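Local coordinates for antiterminator Q protein (PDB 6JNY) that acts in transcription antitermination, probably by joining RNA polymerase during early transcription so that the enzyme reads through terminators, at residues 26-31 / 88-93; 68-73 / 79-84. One frame throughout, in Å; residues are numbered along the deposited sequence.

Contact 1 of 2, residues 26-31 / 88-93; sequences WVYSGR and YAHGSS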
ATOM      1  N   TRP A  26     -12.068   6.072  -2.798  1.00 18.10           N
ATOM      2  CA  TRP A  26     -13.300   5.429  -2.344  1.00 18.09           C
ATOM      3  C   TRP A  26     -13.187   5.012  -0.881  1.00 19.63           C
ATOM      4  O   TRP A  26     -14.098   5.258  -0.080  1.00 19.80           O
ATOM      5  CB  TRP A  26     -13.593   4.240  -3.253  1.00 19.11           C
ATOM      6  CG  TRP A  26     -14.841   3.498  -2.970  1.00 21.76           C
ATOM      7  CD1 TRP A  26     -16.099   3.816  -3.392  1.00 23.13           C
ATOM      8  CD2 TRP A  26     -14.959   2.286  -2.223  1.00 22.27           C
ATOM      9  NE1 TRP A  26     -16.996   2.881  -2.937  1.00 23.64           N
ATOM     10  CE2 TRP A  26     -16.322   1.930  -2.217  1.00 24.02           C
ATOM     11  CE3 TRP A  26     -14.042   1.469  -1.546  1.00 21.23           C
ATOM     12  CZ2 TRP A  26     -16.791   0.786  -1.569  1.00 27.13           C
ATOM     13  CZ3 TRP A  26     -14.510   0.343  -0.900  1.00 21.28           C
ATOM     14  CH2 TRP A  26     -15.870   0.003  -0.921  1.00 23.34           C
ATOM     15  N   VAL A  27     -12.066   4.390  -0.505  1.00 17.19           N
ATOM     16  CA  VAL A  27     -11.846   4.027   0.896  1.00 17.41           C
ATOM     17  C   VAL A  27     -11.856   5.267   1.783  1.00 19.12           C
ATOM     18  O   VAL A  27     -12.492   5.290   2.849  1.00 20.23           O
ATOM     19  CB  VAL A  27     -10.523   3.255   1.040  1.00 15.43           C
ATOM     20  CG1 VAL A  27     -10.119   3.135   2.494  1.00 18.98           C
ATOM     21  CG2 VAL A  27     -10.640   1.880   0.401  1.00 17.45           C
ATOM     22  N   TYR A  28     -11.137   6.314   1.366  1.00 18.40           N
ATOM     23  CA  TYR A  28     -10.996   7.509   2.195  1.00 19.59           C
ATOM     24  C   TYR A  28     -12.338   8.185   2.436  1.00 23.39           C
ATOM     25  O   TYR A  28     -12.507   8.888   3.439  1.00 23.69           O
ATOM     26  CB  TYR A  28     -10.021   8.486   1.540  1.00 19.57           C
ATOM     27  CG  TYR A  28      -9.462   9.553   2.457  1.00 22.70           C
ATOM     28  CD1 TYR A  28      -8.652   9.215   3.537  1.00 24.76           C
ATOM     29  CD2 TYR A  28      -9.698  10.897   2.211  1.00 26.14           C
ATOM     30  CE1 TYR A  28      -8.124  10.185   4.362  1.00 25.34           C
ATOM     31  CE2 TYR A  28      -9.176  11.880   3.036  1.00 25.99           C
ATOM     32  CZ  TYR A  28      -8.383  11.516   4.104  1.00 27.60           C
ATOM     33  OH  TYR A  28      -7.859  12.486   4.926  1.00 33.43           O
ATOM     34  N   SER A  29     -13.287   7.993   1.527  1.00 18.82           N
ATOM     35  CA  SER A  29     -14.628   8.542   1.689  1.00 20.22           C
ATOM     36  C   SER A  29     -15.467   7.759   2.683  1.00 26.49           C
ATOM     37  O   SER A  29     -16.600   8.172   2.971  1.00 25.41           O
ATOM     38  CB  SER A  29     -15.336   8.567   0.340  1.00 21.79           C
ATOM     39  OG  SER A  29     -15.919   7.314   0.054  1.00 21.57           O
ATOM     40  N   GLY A  30     -14.954   6.649   3.204  1.00 23.13           N
ATOM     41  CA  GLY A  30     -15.619   5.893   4.241  1.00 22.51           C
ATOM     42  C   GLY A  30     -16.568   4.826   3.759  1.00 23.19           C
ATOM     43  O   GLY A  30     -17.343   4.299   4.567  1.00 24.70           O
ATOM     44  N   ARG A  31     -16.514   4.458   2.481  1.00 21.79           N
ATOM     45  CA  ARG A  31     -17.510   3.555   1.916  1.00 22.22           C
ATOM     46  C   ARG A  31     -17.233   2.071   2.157  1.00 26.36           C
ATOM     47  O   ARG A  31     -18.100   1.246   1.841  1.00 26.27           O
ATOM     48  CB  ARG A  31     -17.737   3.854   0.426  1.00 24.93           C
ATOM     49  CG  ARG A  31     -18.583   5.120   0.193  1.00 26.85           C
ATOM     50  CD  ARG A  31     -18.627   5.537  -1.276  1.00 30.30           C
ATOM     51  NE  ARG A  31     -19.628   6.576  -1.525  1.00 28.41           N
ATOM     52  CZ  ARG A  31     -19.527   7.844  -1.132  1.00 30.24           C
ATOM     53  NH1 ARG A  31     -18.461   8.268  -0.467  1.00 27.51           N
ATOM     54  NH2 ARG A  31     -20.502   8.704  -1.411  1.00 33.58           N
ATOM     55  N   TYR A  88      -2.259   5.756  -0.952  1.00 13.64           N
ATOM     56  CA  TYR A  88      -3.419   5.749  -1.837  1.00 13.35           C
ATOM     57  C   TYR A  88      -4.687   6.290  -1.189  1.00 17.52           C
ATOM     58  O   TYR A  88      -5.437   7.003  -1.853  1.00 17.19           O
ATOM     59  CB  TYR A  88      -3.658   4.341  -2.421  1.00 15.14           C
ATOM     60  CG  TYR A  88      -2.668   3.996  -3.497  1.00 13.59           C
ATOM     61  CD1 TYR A  88      -2.666   4.673  -4.705  1.00 13.76           C
ATOM     62  CD2 TYR A  88      -1.700   3.032  -3.275  1.00 13.03           C
ATOM     63  CE1 TYR A  88      -1.751   4.359  -5.702  1.00 14.40           C
ATOM     64  CE2 TYR A  88      -0.775   2.717  -4.254  1.00 13.69           C
ATOM     65  CZ  TYR A  88      -0.807   3.393  -5.459  1.00 13.77           C
ATOM     66  OH  TYR A  88       0.105   3.078  -6.437  1.00 15.79           O
ATOM     67  N   ALA A  89      -4.960   5.936   0.066  1.00 16.57           N
ATOM     68  CA  ALA A  89      -6.188   6.401   0.702  1.00 18.43           C
ATOM     69  C   ALA A  89      -6.042   7.839   1.190  1.00 18.23           C
ATOM     70  O   ALA A  89      -6.777   8.729   0.749  1.00 20.50           O
ATOM     71  CB  ALA A  89      -6.598   5.455   1.832  1.00 18.69           C
ATOM     72  N   HIS A  90      -5.059   8.094   2.056  1.00 20.13           N
ATOM     73  CA  HIS A  90      -4.887   9.457   2.551  1.00 20.75           C
ATOM     74  C   HIS A  90      -4.264  10.382   1.519  1.00 22.43           C
ATOM     75  O   HIS A  90      -4.446  11.600   1.616  1.00 26.35           O
ATOM     76  CB  HIS A  90      -4.048   9.502   3.818  1.00 24.10           C
ATOM     77  CG  HIS A  90      -3.956  10.875   4.410  1.00 25.83           C
ATOM     78  ND1 HIS A  90      -2.831  11.660   4.291  1.00 33.91           N
ATOM     79  CD2 HIS A  90      -4.865  11.615   5.084  1.00 29.27           C
ATOM     80  CE1 HIS A  90      -3.044  12.821   4.890  1.00 29.95           C
ATOM     81  NE2 HIS A  90      -4.270  12.817   5.379  1.00 34.63           N
ATOM     82  N   GLY A  91      -3.532   9.851   0.542  1.00 18.22           N
ATOM     83  CA  GLY A  91      -2.955  10.714  -0.467  1.00 17.42           C
ATOM     84  C   GLY A  91      -1.672  11.393  -0.049  1.00 19.34           C
ATOM     85  O   GLY A  91      -1.341  12.459  -0.581  1.00 19.05           O
ATOM     86  N   SER A  92      -0.941  10.812   0.895  1.00 17.83           N
ATOM     87  CA  SER A  92       0.334  11.366   1.323  1.00 17.73           C
ATOM     88  C   SER A  92       1.416  11.060   0.296  1.00 17.12           C
ATOM     89  O   SER A  92       1.432   9.989  -0.319  1.00 18.38           O
ATOM     90  CB  SER A  92       0.746  10.749   2.660  1.00 22.05           C
ATOM     91  OG  SER A  92      -0.230  10.955   3.665  1.00 28.19           O
ATOM     92  N   SER A  93       2.353  11.993   0.135  1.00 18.13           N
ATOM     93  CA  SER A  93       3.469  11.779  -0.766  1.00 17.01           C
ATOM     94  C   SER A  93       4.439  10.759  -0.174  1.00 16.79           C
ATOM     95  O   SER A  93       4.450  10.496   1.032  1.00 17.37           O
ATOM     96  CB  SER A  93       4.224  13.094  -0.980  1.00 20.99           C
ATOM     97  OG  SER A  93       4.948  13.424   0.197  1.00 21.22           O
TER
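Tyr28 and His90 meet where helix 10-28 and helix 78-90 both end. Their side chains lie next to each other and point the same way. The rings are set obliquely, with centroids 5.5 Å apart and planes at 76°. Contact is made through the outer part of the tyrosine. Tyr28 OH sits 3.1 Å from His90 CD2, a carbon, and Tyr28 CE1 also packs on CD2. In Tyr28, CG lies anti to the backbone N (chi1 -162°), which carries the ring across to the other helix end.

The inner part of the same ring meets backbone. Ala89 O approaches Tyr28 CG obliquely at 3.3 Å. This carbonyl oxygen accepts a hydrogen bond from Arg55 NH2, and the Arg55 side chain also touches Tyr28.

The apolar part is small. Val27 CG1 and Ala89 CB are 4.3 Å apart, and Ile40 and Met44 of helix 38-45 pack on Val27 as well. Val27 and Ala89 are buried, while Tyr28 and His90 are exposed.

Polar bonds within each segment shape the two ends. His90 ND1 and Ser92 OG share a hydrogen bond of 2.8 Å in the imidazole plane, which helps fix the ring's rotation. In segment 26-31, Gly30, with positive phi, closes helix 10-28 in a Schellman motif. Ser29 OG donates to Trp26 O and accepts from Arg31 NH1, at 2.8 Å and in the guanidinium plane.

The segments therefore meet by van der Waals contact alone, without direct hydrogen bonds between them. Their polar groups are served from other directions: the Ala89 carbonyl is satisfied from outside the two segments, and the His90 ring is oriented by Ser92 of its own segment.

Contact 2 of 2, residues 68-73 / 79-84; sequences QVVDSV and KAFGIL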
ATOM      1  N   GLN A  68     -11.232  -6.341  -1.184  1.00 17.36           N
ATOM      2  CA  GLN A  68     -11.062  -7.756  -0.880  1.00 18.74           C
ATOM      3  C   GLN A  68      -9.733  -8.262  -1.416  1.00 19.37           C
ATOM      4  O   GLN A  68      -9.037  -9.035  -0.746  1.00 19.45           O
ATOM      5  CB  GLN A  68     -12.215  -8.558  -1.484  1.00 20.67           C
ATOM      6  CG  GLN A  68     -13.572  -8.291  -0.857  1.00 30.23           C
ATOM      7  CD  GLN A  68     -14.611  -9.312  -1.282  1.00 38.60           C
ATOM      8  OE1 GLN A  68     -15.642  -9.470  -0.628  1.00 42.76           O
ATOM      9  NE2 GLN A  68     -14.341 -10.016  -2.380  1.00 40.98           N
ATOM     10  N   VAL A  69      -9.351  -7.823  -2.618  1.00 16.20           N
ATOM     11  CA  VAL A  69      -8.050  -8.199  -3.166  1.00 16.42           C
ATOM     12  C   VAL A  69      -6.930  -7.673  -2.283  1.00 16.73           C
ATOM     13  O   VAL A  69      -6.017  -8.413  -1.894  1.00 16.97           O
ATOM     14  CB  VAL A  69      -7.924  -7.708  -4.618  1.00 15.33           C
ATOM     15  CG1 VAL A  69      -6.491  -7.768  -5.088  1.00 17.59           C
ATOM     16  CG2 VAL A  69      -8.830  -8.519  -5.516  1.00 18.01           C
ATOM     17  N   VAL A  70      -6.968  -6.378  -1.964  1.00 15.31           N
ATOM     18  CA  VAL A  70      -5.869  -5.781  -1.220  1.00 16.13           C
ATOM     19  C   VAL A  70      -5.749  -6.400   0.164  1.00 16.95           C
ATOM     20  O   VAL A  70      -4.646  -6.718   0.623  1.00 16.66           O
ATOM     21  CB  VAL A  70      -6.029  -4.253  -1.159  1.00 15.84           C
ATOM     22  CG1 VAL A  70      -5.031  -3.651  -0.191  1.00 18.01           C
ATOM     23  CG2 VAL A  70      -5.856  -3.673  -2.542  1.00 16.06           C
ATOM     24  N   ASP A  71      -6.872  -6.586   0.856  1.00 18.44           N
ATOM     25  CA  ASP A  71      -6.792  -7.157   2.194  1.00 21.34           C
ATOM     26  C   ASP A  71      -6.243  -8.573   2.151  1.00 18.72           C
ATOM     27  O   ASP A  71      -5.438  -8.960   3.008  1.00 20.91           O
ATOM     28  CB  ASP A  71      -8.162  -7.149   2.870  1.00 19.33           C
ATOM     29  CG  ASP A  71      -8.080  -7.516   4.343  1.00 22.40           C
ATOM     30  OD1 ASP A  71      -7.724  -6.644   5.160  1.00 22.93           O
ATOM     31  OD2 ASP A  71      -8.355  -8.685   4.684  1.00 23.90           O
ATOM     32  N   SER A  72      -6.663  -9.356   1.156  1.00 17.74           N
ATOM     33  CA  SER A  72      -6.250 -10.751   1.064  1.00 19.42           C
ATOM     34  C   SER A  72      -4.780 -10.899   0.697  1.00 19.33           C
ATOM     35  O   SER A  72      -4.204 -11.978   0.888  1.00 21.85           O
ATOM     36  CB  SER A  72      -7.112 -11.466   0.028  1.00 19.30           C
ATOM     37  OG  SER A  72      -6.705 -11.142  -1.282  1.00 24.08           O
ATOM     38  N   VAL A  73      -4.170  -9.859   0.142  1.00 18.40           N
ATOM     39  CA  VAL A  73      -2.760  -9.872  -0.207  1.00 16.53           C
ATOM     40  C   VAL A  73      -1.908  -9.241   0.889  1.00 18.77           C
ATOM     41  O   VAL A  73      -0.852  -9.769   1.236  1.00 20.59           O
ATOM     42  CB  VAL A  73      -2.557  -9.157  -1.562  1.00 17.80           C
ATOM     43  CG1 VAL A  73      -1.096  -8.802  -1.783  1.00 18.73           C
ATOM     44  CG2 VAL A  73      -3.099 -10.019  -2.713  1.00 21.10           C
ATOM     45  N   LYS A  79       2.813  -3.387   8.245  1.00 26.05           N
ATOM     46  CA  LYS A  79       3.581  -2.177   7.970  1.00 27.14           C
ATOM     47  C   LYS A  79       3.383  -1.728   6.530  1.00 21.83           C
ATOM     48  O   LYS A  79       3.071  -0.560   6.267  1.00 23.88           O
ATOM     49  CB  LYS A  79       5.061  -2.435   8.257  1.00 28.32           C
ATOM     50  CG  LYS A  79       5.974  -1.221   8.123  1.00 32.38           C
ATOM     51  CD  LYS A  79       7.429  -1.658   8.254  1.00 30.77           C
ATOM     52  CE  LYS A  79       8.384  -0.486   8.146  1.00 32.13           C
ATOM     53  NZ  LYS A  79       9.812  -0.935   8.060  1.00 33.09           N
ATOM     54  N   ALA A  80       3.544  -2.654   5.583  1.00 20.32           N
ATOM     55  CA  ALA A  80       3.352  -2.326   4.177  1.00 19.95           C
ATOM     56  C   ALA A  80       1.909  -1.944   3.890  1.00 18.20           C
ATOM     57  O   ALA A  80       1.647  -1.026   3.103  1.00 16.55           O
ATOM     58  CB  ALA A  80       3.783  -3.503   3.299  1.00 19.26           C
ATOM     59  N   PHE A  81       0.955  -2.646   4.512  1.00 19.14           N
ATOM     60  CA  PHE A  81      -0.454  -2.304   4.350  1.00 17.75           C
ATOM     61  C   PHE A  81      -0.700  -0.852   4.755  1.00 17.79           C
ATOM     62  O   PHE A  81      -1.347  -0.097   4.021  1.00 17.00           O
ATOM     63  CB  PHE A  81      -1.291  -3.274   5.194  1.00 19.48           C
ATOM     64  CG  PHE A  81      -2.709  -3.503   4.705  1.00 18.16           C
ATOM     65  CD1 PHE A  81      -3.365  -2.611   3.857  1.00 17.46           C
ATOM     66  CD2 PHE A  81      -3.402  -4.640   5.125  1.00 20.29           C
ATOM     67  CE1 PHE A  81      -4.673  -2.862   3.439  1.00 20.28           C
ATOM     68  CE2 PHE A  81      -4.709  -4.894   4.713  1.00 19.77           C
ATOM     69  CZ  PHE A  81      -5.348  -4.005   3.876  1.00 18.65           C
ATOM     70  N   GLY A  82      -0.144  -0.437   5.892  1.00 19.73           N
ATOM     71  CA  GLY A  82      -0.330   0.938   6.330  1.00 19.83           C
ATOM     72  C   GLY A  82       0.283   1.945   5.375  1.00 18.41           C
ATOM     73  O   GLY A  82      -0.306   2.996   5.101  1.00 19.42           O
ATOM     74  N   ILE A  83       1.466   1.628   4.839  1.00 18.19           N
ATOM     75  CA  ILE A  83       2.111   2.531   3.893  1.00 17.63           C
ATOM     76  C   ILE A  83       1.291   2.645   2.617  1.00 18.18           C
ATOM     77  O   ILE A  83       1.133   3.737   2.057  1.00 16.65           O
ATOM     78  CB  ILE A  83       3.557   2.075   3.633  1.00 15.87           C
ATOM     79  CG1 ILE A  83       4.440   2.426   4.833  1.00 19.44           C
ATOM     80  CG2 ILE A  83       4.106   2.680   2.351  1.00 18.70           C
ATOM     81  CD1 ILE A  83       5.759   1.714   4.843  1.00 22.22           C
ATOM     82  N   LEU A  84       0.761   1.516   2.131  1.00 16.14           N
ATOM     83  CA  LEU A  84      -0.122   1.547   0.978  1.00 15.17           C
ATOM     84  C   LEU A  84      -1.331   2.439   1.223  1.00 16.51           C
ATOM     85  O   LEU A  84      -1.725   3.213   0.342  1.00 15.96           O
ATOM     86  CB  LEU A  84      -0.580   0.120   0.649  1.00 15.39           C
ATOM     87  CG  LEU A  84      -1.377  -0.079  -0.639  1.00 13.83           C
ATOM     88  CD1 LEU A  84      -0.460  -0.009  -1.842  1.00 16.29           C
ATOM     89  CD2 LEU A  84      -2.117  -1.433  -0.621  1.00 16.40           C
TER
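Phe81 reaches from helix 78-90 to helix 60-74 and touches two consecutive residues, Val70 and Asp71. In Phe81, CG is anti to the backbone N (chi1 -153°), which sends the ring toward helix 60-74. Its CE1 carbon lies 3.7 Å from Val70 CG1, which approaches the ring obliquely. Across CZ from CE1, Phe81 CE2 meets Asp71 OD1 at 3.5 Å. That oxygen is near the ring plane, so the polarised ring C-H groups face the carboxylate, probably a weakly favourable contact. The carboxylate and ring planes are 56° apart. Asp71 OD1 has its stronger partner in Ser37 OG, by a hydrogen bond.

Val70 carries the apolar part of segment 68-73. Its CG1 methyl is shared by two side chains. Besides Phe81, it meets Leu84 CD2 at 3.7 Å, and these two branches come together tip to tip. Phe81 and Leu84 are three residues apart, on the same face of their helix. Met74 of helix 60-74 touches both, and Val39 and Ile40 of helix 38-45 also pack on Phe81.

The segment axes come within 11.0 Å, at 150° between their directions. At this spacing side chains make the contact, and the Phe81 ring reaches as far as the backbone of Asp71. This is a helical hairpin, two near-antiparallel helices joined by a short turn, in the buried core of this mostly helical protein.

In the fold
From the N terminus, helix 10-28 comes first and supplies one side of contact 1. The chain then runs through helix 38-45, a part that is not modelled (47-54) and helix 60-74, which gives the first side of contact 2. A short turn leads into helix 78-90. Contact 2 closes a small loop with the early part of this helix; contact 1 closes a much longer one with its C-terminal end. The small loop thus lies wholly within the large one. Helix 78-90 serves both contacts, whose centres are 13 Å apart. Contact 2 pairs it with its sequence neighbour, about 5 Å from the centre of the chain (centre to centre); contact 1 joins its end to that of helix 10-28.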